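Local coordinates for ABC-type transport system, sugar-family extracellular solute-binding protein (Peptoclostridium difficile 630, PDB 6HNI) that binds tyrosine as the extracellular solute-binding lipoprotein of an ABC transporter, probably for uptake, and also has adhesive properties, at residues 28-33 against 61-66; 106-111 against 129-134; 162-167 against 191-196; 211-216 against 239-244. The protein carries 1 engineered substitution. One frame throughout, in Å; residues are numbered along the deposited sequence.

Contact 1: residues 28-33 against 61-66; sequences ITQLVE and IDFQNA. With EDO (1,2-ethanediol), chain E.
Strands 24-30 and 59-65 are the two arms of a right-handed beta-alpha-beta crossover through helix 35-50, and their C-terminal halves run parallel, 14° apart, at one edge of a five-stranded Rossmann-like sheet. Four backbone bonds zip them: Ile28 N to Asp62 O, Gln64 N to Ile28 O, Gln30 N to Gln64 O and Ala66 N to Gln30 O, the last 3.0 Å long and nearly along the C=O axis. Gln30 carries the face it shares with Ile28, Phe63 and Asn65. Its CB lies 3.8 Å from Phe63 CE1; CG, anti to the backbone N (chi1 -175°), continues an extended chain; and the amide crosses the ring obliquely, planes 73° apart. OE1 ends at the ring edge, 3.3 Å from Phe63 CE1, where the C-H dipole suits an oxygen. NE2 turns back to its own loop and donates in its amide plane to Val32 O at 3.0 Å, with Asp38 as its other partner, so the amide is fixed at both hydrogens. The same ring edge meets Ile28 CG2, and Arg41 makes a cation-pi contact with the ring. At the end of its strand, Asn65 OD1 accepts from Gln67 N, while ND2 donates to a water held by Glu33 OE2 and to ethanediol O1, 3.1 Å from Asn65 ND2 and 2.9 Å from Glu33 N.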
loop_
_atom_site.group_PDB
_atom_site.type_symbol
_atom_site.label_atom_id
_atom_site.label_comp_id
_atom_site.label_asym_id
_atom_site.label_seq_id
_atom_site.Cartn_x
_atom_site.Cartn_y
_atom_site.Cartn_z
ATOM N N ILE A 28 5.998 -11.083 -12.440
ATOM C CA ILE A 28 5.447 -10.026 -11.579
ATOM C C ILE A 28 4.098 -10.558 -11.058
ATOM O O ILE A 28 3.270 -10.948 -11.829
ATOM C CB ILE A 28 5.205 -8.729 -12.335
ATOM C CG1 ILE A 28 6.506 -8.186 -13.000
ATOM C CG2 ILE A 28 4.583 -7.696 -11.387
ATOM C CD1 ILE A 28 6.379 -6.842 -13.662
ATOM N N THR A 29 4.023 -10.579 -9.737
ATOM C CA THR A 29 2.766 -11.047 -9.050
ATOM C C THR A 29 2.208 -9.862 -8.285
ATOM O O THR A 29 2.812 -9.347 -7.365
ATOM C CB THR A 29 3.045 -12.288 -8.203
ATOM O OG1 THR A 29 1.806 -12.610 -7.471
ATOM C CG2 THR A 29 4.115 -12.163 -7.183
ATOM N N GLN A 30 1.023 -9.437 -8.728
ATOM C CA GLN A 30 0.350 -8.282 -8.139
ATOM C C GLN A 30 -1.021 -8.722 -7.558
ATOM O O GLN A 30 -1.750 -9.432 -8.215
ATOM C CB GLN A 30 0.130 -7.213 -9.200
ATOM C CG GLN A 30 -0.446 -5.914 -8.691
ATOM C CD GLN A 30 -0.573 -4.822 -9.739
ATOM O OE1 GLN A 30 0.316 -4.679 -10.616
ATOM N NE2 GLN A 30 -1.599 -3.981 -9.633
ATOM N N LEU A 31 -1.324 -8.293 -6.336
ATOM C CA LEU A 31 -2.580 -8.771 -5.711
ATOM C C LEU A 31 -3.853 -8.396 -6.483
ATOM O O LEU A 31 -4.741 -9.242 -6.690
ATOM C CB LEU A 31 -2.611 -8.244 -4.290
ATOM C CG LEU A 31 -3.915 -8.498 -3.502
ATOM C CD1 LEU A 31 -4.090 -9.983 -3.356
ATOM C CD2 LEU A 31 -3.777 -7.767 -2.192
ATOM N N VAL A 32 -3.935 -7.129 -6.869
ATOM C CA VAL A 32 -5.137 -6.539 -7.439
ATOM C C VAL A 32 -4.752 -5.208 -8.099
ATOM O O VAL A 32 -3.765 -4.624 -7.719
ATOM C CB VAL A 32 -6.232 -6.350 -6.333
ATOM C CG1 VAL A 32 -5.806 -5.308 -5.326
ATOM C CG2 VAL A 32 -7.611 -6.040 -6.948
ATOM N N GLU A 33 -5.559 -4.704 -9.016
ATOM C CA GLU A 33 -5.482 -3.298 -9.442
ATOM C C GLU A 33 -6.098 -2.363 -8.387
ATOM O O GLU A 33 -7.352 -2.289 -8.190
ATOM C CB GLU A 33 -6.200 -3.099 -10.764
ATOM C CG GLU A 33 -5.625 -3.862 -11.936
ATOM C CD GLU A 33 -6.515 -3.803 -13.165
ATOM O OE1 GLU A 33 -7.488 -3.036 -13.154
ATOM O OE2 GLU A 33 -6.235 -4.515 -14.150
ATOM N N ILE A 61 8.897 -10.420 -19.338
ATOM C CA ILE A 61 8.071 -10.110 -18.154
ATOM C C ILE A 61 6.735 -10.875 -18.264
ATOM O O ILE A 61 5.989 -10.670 -19.219
ATOM C CB ILE A 61 7.854 -8.597 -18.033
ATOM C CG1 ILE A 61 9.184 -7.830 -17.894
ATOM C CG2 ILE A 61 6.984 -8.292 -16.843
ATOM C CD1 ILE A 61 9.025 -6.314 -17.862
ATOM N N ASP A 62 6.443 -11.721 -17.260
ATOM C CA ASP A 62 5.183 -12.480 -17.150
ATOM C C ASP A 62 4.415 -11.821 -15.984
ATOM O O ASP A 62 4.687 -12.076 -14.791
ATOM C CB ASP A 62 5.558 -13.929 -16.831
ATOM C CG ASP A 62 4.385 -14.870 -16.682
ATOM O OD1 ASP A 62 3.218 -14.423 -16.772
ATOM O OD2 ASP A 62 4.667 -16.095 -16.477
ATOM N N PHE A 63 3.491 -10.936 -16.345
ATOM C CA PHE A 63 2.654 -10.234 -15.363
ATOM C C PHE A 63 1.395 -11.043 -15.029
ATOM O O PHE A 63 0.656 -11.487 -15.939
ATOM C CB PHE A 63 2.236 -8.876 -15.914
ATOM C CG PHE A 63 1.265 -8.153 -15.013
ATOM C CD1 PHE A 63 1.720 -7.550 -13.842
ATOM C CD2 PHE A 63 -0.070 -8.107 -15.300
ATOM C CE1 PHE A 63 0.864 -6.924 -12.954
ATOM C CE2 PHE A 63 -0.984 -7.486 -14.409
ATOM C CZ PHE A 63 -0.496 -6.880 -13.251
ATOM N N GLN A 64 1.151 -11.187 -13.732
ATOM C CA GLN A 64 -0.012 -11.942 -13.217
ATOM C C GLN A 64 -0.688 -11.171 -12.098
ATOM O O GLN A 64 -0.061 -10.776 -11.115
ATOM C CB GLN A 64 0.391 -13.319 -12.696
ATOM C CG GLN A 64 1.034 -14.235 -13.728
ATOM C CD GLN A 64 0.057 -14.781 -14.739
ATOM O OE1 GLN A 64 -1.096 -15.026 -14.402
ATOM N NE2 GLN A 64 0.523 -15.089 -15.964
ATOM N N ASN A 65 -1.983 -10.946 -12.286
ATOM C CA ASN A 65 -2.852 -10.242 -11.329
ATOM C C ASN A 65 -3.765 -11.293 -10.683
ATOM O O ASN A 65 -4.437 -12.049 -11.369
ATOM C CB ASN A 65 -3.626 -9.196 -12.090
ATOM C CG ASN A 65 -4.553 -8.338 -11.219
ATOM O OD1 ASN A 65 -4.786 -8.596 -10.044
ATOM N ND2 ASN A 65 -5.110 -7.310 -11.827
ATOM N N ALA A 66 -3.759 -11.321 -9.357
ATOM C CA ALA A 66 -4.618 -12.264 -8.590
ATOM C C ALA A 66 -6.073 -11.834 -8.494
ATOM O O ALA A 66 -6.877 -12.575 -7.955
ATOM C CB ALA A 66 -4.073 -12.488 -7.221
HETATM C C1 EDO E . -9.086 -6.038 -10.592
HETATM O O1 EDO E . -7.637 -6.196 -10.478
HETATM C C2 EDO E . -9.884 -6.866 -9.575
HETATM O O2 EDO E . -10.769 -7.819 -10.165
HETATM O O HOH W 1 -3.913 -5.619 -14.178
#

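Contact 2: residues 106-111 against 129-134; sequences IPILIT and GTNVSG
Parallel strands 108-113 and 132-136 form the far edge of the five-stranded Rossmann-like sheet, and segments 106-111 and 129-134 meet where the pair begins, their strand axes crossing at -43°. The tight part is the ladder itself. Ile108 N donates to Asn131 O, Ser133 N to Ile108 O, and Ile110 N to Ser133 O at 2.8 Å, the last lying in the carbonyl plane. CA-H groups fill in between these bonds, with Leu109 CA 3.2 Å from Ser133 O. On one face Val132 stands between two isoleucines: CG1, anti to the backbone N, meets Ile110 CG2 at 3.6 Å, the two side chains crossing at about a right angle, while CG2 lies 4.1 Å from Ile108 CB. Helix 93-102 covers this face through Ala96, Ala99 and Phe100. On the other face Leu109 CD2 lies 3.7 Å from Ser133 O, under helix 258-273, and Ser133 OG is bonded to Met281 O. Gly134 passes so close to Ile110 O that a CB there would clash with it, and its backbone angles also call for glycine. Packing thins toward the partly exposed start, where Ile106 and Pro107 turn their side chains away and Gly129 and Thr130 make no contact with 106-111. There Thr130 OG1 closes an ST turn onto Val132 N. The loose end is tied by Asn131: with CG in the crowded position between N and C (chi1 61°), ND2 reaches Ile106 O at 2.9 Å, almost straight at 171°, and also bonds Thr103 O.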
loop_
_atom_site.group_PDB
_atom_site.type_symbol
_atom_site.label_atom_id
_atom_site.label_comp_id
_atom_site.label_asym_id
_atom_site.label_seq_id
_atom_site.Cartn_x
_atom_site.Cartn_y
_atom_site.Cartn_z
ATOM N N ILE A 106 14.602 -18.711 -5.641
ATOM C CA ILE A 106 14.516 -17.652 -6.630
ATOM C C ILE A 106 14.502 -16.318 -5.886
ATOM O O ILE A 106 13.712 -16.130 -4.933
ATOM C CB ILE A 106 13.253 -17.802 -7.493
ATOM C CG1 ILE A 106 13.223 -19.144 -8.232
ATOM C CG2 ILE A 106 13.009 -16.607 -8.436
ATOM C CD1 ILE A 106 11.942 -19.409 -8.980
ATOM N N PRO A 107 15.258 -15.302 -6.287
ATOM C CA PRO A 107 15.201 -14.020 -5.622
ATOM C C PRO A 107 13.835 -13.376 -5.806
ATOM O O PRO A 107 13.279 -13.373 -6.905
ATOM C CB PRO A 107 16.312 -13.182 -6.286
ATOM C CG PRO A 107 16.567 -13.893 -7.521
ATOM C CD PRO A 107 16.334 -15.314 -7.354
ATOM N N ILE A 108 13.337 -12.816 -4.690
ATOM C CA ILE A 108 12.073 -12.119 -4.670
ATOM C C ILE A 108 12.335 -10.675 -4.294
ATOM O O ILE A 108 12.942 -10.420 -3.251
ATOM C CB ILE A 108 11.119 -12.768 -3.669
ATOM C CG1 ILE A 108 10.819 -14.232 -4.031
ATOM C CG2 ILE A 108 9.859 -11.911 -3.571
ATOM C CD1 ILE A 108 10.209 -14.997 -2.830
ATOM N N LEU A 109 11.894 -9.754 -5.130
ATOM C CA LEU A 109 11.933 -8.337 -4.798
ATOM C C LEU A 109 10.491 -7.940 -4.516
ATOM O O LEU A 109 9.628 -8.142 -5.328
ATOM C CB LEU A 109 12.509 -7.488 -5.933
ATOM C CG LEU A 109 14.058 -7.573 -6.020
ATOM C CD1 LEU A 109 14.411 -6.767 -7.206
ATOM C CD2 LEU A 109 14.743 -6.999 -4.805
ATOM N N ILE A 110 10.325 -7.302 -3.371
ATOM C CA ILE A 110 8.977 -6.854 -2.923
ATOM C C ILE A 110 8.868 -5.366 -3.083
ATOM O O ILE A 110 9.845 -4.602 -3.072
ATOM C CB ILE A 110 8.748 -7.267 -1.436
ATOM C CG1 ILE A 110 9.589 -6.489 -0.480
ATOM C CG2 ILE A 110 8.910 -8.755 -1.306
ATOM C CD1 ILE A 110 9.499 -6.837 1.004
ATOM N N THR A 111 7.616 -4.888 -3.121
ATOM C CA THR A 111 7.311 -3.494 -2.954
ATOM C C THR A 111 5.882 -3.430 -2.321
ATOM O O THR A 111 5.151 -4.457 -2.320
ATOM C CB THR A 111 7.284 -2.683 -4.234
ATOM O OG1 THR A 111 7.244 -1.260 -3.934
ATOM C CG2 THR A 111 6.196 -3.066 -5.196
ATOM N N GLY A 129 18.718 -11.786 5.016
ATOM C CA GLY A 129 19.066 -13.119 5.433
ATOM C C GLY A 129 18.185 -14.223 4.866
ATOM O O GLY A 129 18.194 -15.343 5.381
ATOM N N THR A 130 17.432 -13.873 3.819
ATOM C CA THR A 130 16.495 -14.741 3.107
ATOM C C THR A 130 16.661 -14.422 1.610
ATOM O O THR A 130 17.504 -13.584 1.234
ATOM C CB THR A 130 15.004 -14.478 3.521
ATOM O OG1 THR A 130 14.631 -13.171 3.091
ATOM C CG2 THR A 130 14.818 -14.606 5.034
ATOM N N ASN A 131 15.841 -15.025 0.773
ATOM C CA ASN A 131 15.806 -14.722 -0.644
ATOM C C ASN A 131 14.960 -13.511 -1.035
ATOM O O ASN A 131 14.576 -13.356 -2.187
ATOM C CB ASN A 131 15.407 -15.938 -1.498
ATOM C CG ASN A 131 13.999 -16.496 -1.167
ATOM O OD1 ASN A 131 13.724 -16.754 -0.001
ATOM N ND2 ASN A 131 13.205 -16.783 -2.185
ATOM N N VAL A 132 14.644 -12.663 -0.052
ATOM C CA VAL A 132 13.764 -11.519 -0.259
ATOM C C VAL A 132 14.443 -10.192 0.077
ATOM O O VAL A 132 15.061 -10.075 1.116
ATOM C CB VAL A 132 12.501 -11.618 0.645
ATOM C CG1 VAL A 132 11.565 -10.473 0.340
ATOM C CG2 VAL A 132 11.833 -12.965 0.390
ATOM N N SER A 133 14.292 -9.199 -0.797
ATOM C CA SER A 133 14.588 -7.808 -0.478
ATOM C C SER A 133 13.639 -6.915 -1.264
ATOM O O SER A 133 12.625 -7.414 -1.800
ATOM C CB SER A 133 16.049 -7.443 -0.722
ATOM O OG SER A 133 16.273 -6.151 -0.153
ATOM N N GLY A 134 13.858 -5.609 -1.271
ATOM C CA GLY A 134 13.064 -4.692 -2.020
ATOM C C GLY A 134 12.770 -3.429 -1.251
ATOM O O GLY A 134 13.596 -2.902 -0.571
#

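Contact 3: residues 162-167 against 191-196; sequences YNTSEV and GITTSN
Asn163 has CG anti to the backbone N (chi1 -172°) and OD1 nearly eclipsing CA (chi2 -8°), which turns OD1 back over the chain just where strand 157-163 ends. This strand is the first arm of a beta-alpha-beta crossover whose helix, 167-183, leads to strand 186-192, and the two arms run parallel at the edge of the four-stranded sheet. OD1 accepts from Ser165 N, closing an Asx turn within the type I turn from Asn163 to Glu166; the donor sits above the carbonyl plane. ND2 donates to the anti lone pair of Glu166 OE2 at 3.0 Å, so both ends of the amide are held. Across the strands, Ile192 N reaches Tyr162 O almost straight and Thr164 N reaches Ile192 O, both 2.9 Å long and nearly along the C=O axis. Tyr162, its CG in the crowded position between N and C (chi1 67°), lays one ring face against Gly191 CA, 4.1 Å above the plane and toward the rim, while OH bonds Glu189. A CB on Gly191 would run into Thr164 CG2, which already lies 3.6 Å from Gly191 CA. At the exposed rim, Thr164 OG1 meets the methyl CG2 of Thr193 at 3.2 Å. Beside it one water donates to Asn163 OD1 and to Thr193 O, 2.7 Å away, and accepts from Ser165 OG.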
loop_
_atom_site.group_PDB
_atom_site.type_symbol
_atom_site.label_atom_id
_atom_site.label_comp_id
_atom_site.label_asym_id
_atom_site.label_seq_id
_atom_site.Cartn_x
_atom_site.Cartn_y
_atom_site.Cartn_z
ATOM N N TYR A 162 -10.548 -2.250 8.653
ATOM C CA TYR A 162 -9.372 -2.943 8.064
ATOM C C TYR A 162 -9.656 -4.425 7.988
ATOM O O TYR A 162 -10.563 -4.961 8.668
ATOM C CB TYR A 162 -8.183 -2.675 8.926
ATOM C CG TYR A 162 -8.207 -3.270 10.288
ATOM C CD1 TYR A 162 -9.003 -2.709 11.306
ATOM C CD2 TYR A 162 -7.511 -4.426 10.573
ATOM C CE1 TYR A 162 -9.032 -3.270 12.562
ATOM C CE2 TYR A 162 -7.539 -4.988 11.835
ATOM C CZ TYR A 162 -8.299 -4.396 12.837
ATOM O OH TYR A 162 -8.290 -4.965 14.080
ATOM N N ASN A 163 -8.863 -5.129 7.212
ATOM C CA ASN A 163 -8.891 -6.580 7.026
ATOM C C ASN A 163 -8.099 -7.245 8.134
ATOM O O ASN A 163 -6.877 -7.116 8.177
ATOM C CB ASN A 163 -8.273 -6.913 5.646
ATOM C CG ASN A 163 -8.412 -8.371 5.252
ATOM O OD1 ASN A 163 -8.841 -9.213 6.058
ATOM N ND2 ASN A 163 -7.992 -8.684 4.018
ATOM N N THR A 164 -8.756 -8.028 8.990
ATOM C CA THR A 164 -8.069 -8.678 10.087
ATOM C C THR A 164 -7.091 -9.754 9.621
ATOM O O THR A 164 -6.261 -10.191 10.395
ATOM C CB THR A 164 -9.065 -9.268 11.097
ATOM O OG1 THR A 164 -9.903 -10.205 10.431
ATOM C CG2 THR A 164 -9.921 -8.171 11.693
ATOM N N SER A 165 -7.200 -10.171 8.360
ATOM C CA SER A 165 -6.250 -11.111 7.742
ATOM C C SER A 165 -4.967 -10.520 7.201
ATOM O O SER A 165 -4.124 -11.296 6.798
ATOM C CB SER A 165 -6.913 -11.851 6.576
ATOM O OG SER A 165 -8.014 -12.580 7.036
ATOM N N GLU A 166 -4.833 -9.205 7.132
ATOM C CA GLU A 166 -3.634 -8.558 6.610
ATOM C C GLU A 166 -2.716 -8.122 7.748
ATOM O O GLU A 166 -3.029 -7.185 8.519
ATOM C CB GLU A 166 -4.029 -7.368 5.713
ATOM C CG GLU A 166 -4.643 -7.767 4.360
ATOM C CD GLU A 166 -5.013 -6.567 3.454
ATOM O OE1 GLU A 166 -4.159 -5.642 3.296
ATOM O OE2 GLU A 166 -6.168 -6.549 2.900
ATOM N N VAL A 167 -1.533 -8.734 7.836
ATOM C CA VAL A 167 -0.610 -8.357 8.899
ATOM C C VAL A 167 -0.166 -6.907 8.762
ATOM O O VAL A 167 0.034 -6.218 9.752
ATOM C CB VAL A 167 0.540 -9.346 9.000
ATOM C CG1 VAL A 167 1.444 -9.338 7.739
ATOM C CG2 VAL A 167 1.381 -9.064 10.247
ATOM N N GLY A 191 -13.001 -4.445 12.315
ATOM C CA GLY A 191 -12.332 -5.506 11.619
ATOM C C GLY A 191 -13.273 -6.282 10.735
ATOM O O GLY A 191 -14.323 -6.756 11.216
ATOM N N ILE A 192 -12.904 -6.421 9.458
ATOM C CA ILE A 192 -13.643 -7.235 8.488
ATOM C C ILE A 192 -12.702 -8.221 7.780
ATOM O O ILE A 192 -11.476 -8.155 7.965
ATOM C CB ILE A 192 -14.358 -6.330 7.466
ATOM C CG1 ILE A 192 -13.323 -5.546 6.615
ATOM C CG2 ILE A 192 -15.382 -5.414 8.168
ATOM C CD1 ILE A 192 -13.930 -4.848 5.438
ATOM N N THR A 193 -13.262 -9.146 7.005
ATOM C CA THR A 193 -12.473 -10.116 6.246
ATOM C C THR A 193 -12.872 -10.253 4.806
ATOM O O THR A 193 -12.134 -10.896 4.070
ATOM C CB THR A 193 -12.502 -11.530 6.869
ATOM O OG1 THR A 193 -13.843 -11.969 6.980
ATOM C CG2 THR A 193 -11.858 -11.544 8.223
ATOM N N THR A 194 -13.963 -9.634 4.375
ATOM C CA THR A 194 -14.493 -9.773 3.024
ATOM C C THR A 194 -14.986 -8.431 2.502
ATOM O O THR A 194 -15.437 -7.548 3.301
ATOM C CB THR A 194 -15.670 -10.783 2.961
ATOM O OG1 THR A 194 -16.761 -10.237 3.682
ATOM C CG2 THR A 194 -15.282 -12.092 3.553
ATOM N N SER A 195 -15.010 -8.264 1.192
ATOM C CA SER A 195 -15.535 -7.062 0.566
ATOM C C SER A 195 -17.048 -6.903 0.829
ATOM O O SER A 195 -17.559 -5.771 0.868
ATOM C CB SER A 195 -15.332 -7.008 -0.948
ATOM O OG SER A 195 -15.878 -8.127 -1.572
ATOM N N ASN A 196 -17.762 -8.028 0.991
ATOM C CA ASN A 196 -19.200 -7.963 1.288
ATOM C C ASN A 196 -19.490 -7.292 2.611
ATOM O O ASN A 196 -20.620 -6.844 2.792
ATOM C CB ASN A 196 -19.802 -9.358 1.228
ATOM C CG ASN A 196 -20.059 -9.821 -0.194
ATOM O OD1 ASN A 196 -20.174 -9.014 -1.125
ATOM N ND2 ASN A 196 -20.199 -11.144 -0.363
HETATM O O HOH W 2 -9.690 -11.803 4.926
#

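Contact 4: residues 211-216 against 239-244; sequences VLYVPT and IAAESG. With TYR (tyrosine), chain B.
Ala241 CB is the apolar centre, aimed at segment 211-216 and touched by Thr216 CG2 at 3.6 Å, Tyr213 OH at 3.7 Å and the carbonyl O of Val214. Behind it, along parallel strands 211-214 and 238-240 of the four-stranded sheet, Val211 CG2 lies 4.1 Å from Ile239 CG1, and on the other face Val214 CB packs on Ala240 CB. The backbone joins the strands by Ile239 N to Leu212 O, Val214 N to Ile239 O and Ala241 N to Val214 O, and the last of these carries the pairing past the end of strand 238-240. From there both chains turn into the tyrosine pocket. Thr216 OG1, placed between its backbone N and carbonyl carbon (chi1 65°), accepts from the ligand amino N at 2.9 Å and is also bonded to Gln172 NE2, while CG2, anti to the carbonyl carbon, keeps to Ala241 and the ligand ring. Glu242 is bent at chi2 (91°), which folds its carboxylate back: OE1 takes Gly244 N at 2.8 Å, capping helix 243-247, and OE2 receives the ligand phenol OH at 2.5 Å. So one carboxylate caps the start of a helix and meets the far tip of the ligand, as Thr216 grips its amino end. The capping bond and the helix N-terminus would be expected to stabilise a charged Glu242, and the short bond to the phenol is consistent with a strong, polarised hydrogen bond that recognises the phenol hydroxyl of the bound tyrosine.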
loop_
_atom_site.group_PDB
_atom_site.type_symbol
_atom_site.label_atom_id
_atom_site.label_comp_id
_atom_site.label_asym_id
_atom_site.label_seq_id
_atom_site.Cartn_x
_atom_site.Cartn_y
_atom_site.Cartn_z
ATOM N N VAL A 211 -13.802 11.087 12.397
ATOM C CA VAL A 211 -12.943 10.965 11.203
ATOM C C VAL A 211 -12.629 9.482 11.029
ATOM O O VAL A 211 -12.567 8.736 12.004
ATOM C CB VAL A 211 -11.666 11.817 11.404
ATOM C CG1 VAL A 211 -10.762 11.206 12.474
ATOM C CG2 VAL A 211 -10.866 11.970 10.093
ATOM N N LEU A 212 -12.464 9.074 9.767
ATOM C CA LEU A 212 -12.028 7.712 9.405
ATOM C C LEU A 212 -10.576 7.774 8.940
ATOM O O LEU A 212 -10.255 8.670 8.140
ATOM C CB LEU A 212 -12.836 7.161 8.305
ATOM C CG LEU A 212 -12.632 5.685 8.028
ATOM C CD1 LEU A 212 -13.191 4.757 9.076
ATOM C CD2 LEU A 212 -13.209 5.329 6.672
ATOM N N TYR A 213 -9.769 6.890 9.484
ATOM C CA TYR A 213 -8.372 6.709 8.962
ATOM C C TYR A 213 -8.328 5.430 8.141
ATOM O O TYR A 213 -8.760 4.369 8.599
ATOM C CB TYR A 213 -7.409 6.643 10.121
ATOM C CG TYR A 213 -5.945 6.499 9.676
ATOM C CD1 TYR A 213 -5.234 7.588 9.224
ATOM C CD2 TYR A 213 -5.287 5.272 9.682
ATOM C CE1 TYR A 213 -3.908 7.429 8.776
ATOM C CE2 TYR A 213 -3.970 5.153 9.261
ATOM C CZ TYR A 213 -3.323 6.258 8.868
ATOM O OH TYR A 213 -1.982 6.095 8.413
ATOM N N VAL A 214 -7.770 5.524 6.928
ATOM C CA VAL A 214 -7.625 4.360 6.059
ATOM C C VAL A 214 -6.149 3.970 5.995
ATOM O O VAL A 214 -5.346 4.660 5.315
ATOM C CB VAL A 214 -8.242 4.611 4.695
ATOM C CG1 VAL A 214 -8.048 3.412 3.764
ATOM C CG2 VAL A 214 -9.732 4.966 4.821
ATOM N N PRO A 215 -5.774 2.896 6.657
ATOM C CA PRO A 215 -4.390 2.398 6.529
ATOM C C PRO A 215 -4.177 1.836 5.125
ATOM O O PRO A 215 -5.051 1.809 4.289
ATOM C CB PRO A 215 -4.304 1.282 7.580
ATOM C CG PRO A 215 -5.668 1.042 8.053
ATOM C CD PRO A 215 -6.639 1.923 7.373
ATOM N N THR A 216 -2.911 1.442 4.878
ATOM C CA THR A 216 -2.602 0.731 3.628
ATOM C C THR A 216 -3.019 -0.744 3.677
ATOM O O THR A 216 -2.241 -1.653 3.871
ATOM C CB THR A 216 -1.111 0.917 3.199
ATOM O OG1 THR A 216 -0.251 0.326 4.120
ATOM C CG2 THR A 216 -0.836 2.397 2.993
ATOM N N ILE A 239 -9.284 10.370 6.076
ATOM C CA ILE A 239 -7.824 10.554 5.852
ATOM C C ILE A 239 -7.300 9.192 5.509
ATOM O O ILE A 239 -7.385 8.242 6.264
ATOM C CB ILE A 239 -7.150 11.092 7.119
ATOM C CG1 ILE A 239 -7.715 12.447 7.540
ATOM C CG2 ILE A 239 -5.650 11.155 6.916
ATOM C CD1 ILE A 239 -7.780 13.498 6.488
ATOM N N ALA A 240 -6.599 9.124 4.357
ATOM C CA ALA A 240 -5.946 7.873 3.961
ATOM C C ALA A 240 -4.444 7.982 4.124
ATOM O O ALA A 240 -3.881 9.095 4.081
ATOM C CB ALA A 240 -6.262 7.537 2.517
ATOM N N ALA A 241 -3.802 6.837 4.241
ATOM C CA ALA A 241 -2.330 6.768 4.358
ATOM C C ALA A 241 -1.583 7.160 3.088
ATOM O O ALA A 241 -0.434 7.575 3.207
ATOM C CB ALA A 241 -1.923 5.385 4.780
ATOM N N GLU A 242 -2.221 7.064 1.938
ATOM C CA GLU A 242 -1.590 7.393 0.646
ATOM C C GLU A 242 -2.602 7.851 -0.347
ATOM O O GLU A 242 -3.807 7.892 -0.016
ATOM C CB GLU A 242 -0.737 6.226 0.145
ATOM C CG GLU A 242 -1.460 4.915 -0.114
ATOM C CD GLU A 242 -1.979 4.725 -1.532
ATOM O OE1 GLU A 242 -1.564 5.479 -2.464
ATOM O OE2 GLU A 242 -2.803 3.787 -1.745
ATOM N N SER A 243 -2.170 8.308 -1.510
ATOM C CA SER A 243 -3.017 9.066 -2.396
ATOM C C SER A 243 -3.999 8.249 -3.231
ATOM O O SER A 243 -4.957 8.818 -3.730
ATOM C CB SER A 243 -2.214 10.002 -3.269
ATOM O OG SER A 243 -1.455 9.314 -4.248
ATOM N N GLY A 244 -3.781 6.938 -3.397
ATOM C CA GLY A 244 -4.702 6.130 -4.176
ATOM C C GLY A 244 -6.140 6.273 -3.660
ATOM O O GLY A 244 -7.070 6.559 -4.418
HETATM N N TYR B . 0.839 -1.761 2.349
HETATM C CA TYR B . 0.036 -2.797 1.675
HETATM C C TYR B . 0.668 -4.161 1.909
HETATM O O TYR B . 0.222 -5.120 1.291
HETATM C CB TYR B . -0.274 -2.452 0.204
HETATM C CG TYR B . -1.145 -1.247 0.065
HETATM C CD1 TYR B . -2.496 -1.300 0.518
HETATM C CD2 TYR B . -0.710 -0.048 -0.414
HETATM C CE1 TYR B . -3.282 -0.178 0.472
HETATM C CE2 TYR B . -1.489 1.087 -0.469
HETATM C CZ TYR B . -2.822 1.021 -0.001
HETATM O OH TYR B . -3.617 2.150 -0.038
HETATM O OXT TYR B . 1.522 -4.299 2.760
#

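In the fold
The four contacts sample both lobes of a periplasmic-binding-protein fold closed over tyrosine. Contacts 1 and 2 lie in the five-stranded sheet, their centres 16 Å apart, on its two outermost strand pairs. Contacts 3 and 4 share the four-stranded sheet of the other lobe, where strands 157-163 and 211-214 are neighbours; their centres are 15 Å apart and their nearest atoms about 4 Å. Contact 4 bonds the ligand directly. The others stand back: the side chain of Leu31 in contact 1 is about 6 Å from it, those of Ile110 in contact 2 and Asn163 in contact 3 about 9 Å. Thr93, Ser114, Asp137 and Asn218 also hydrogen-bond the ligand.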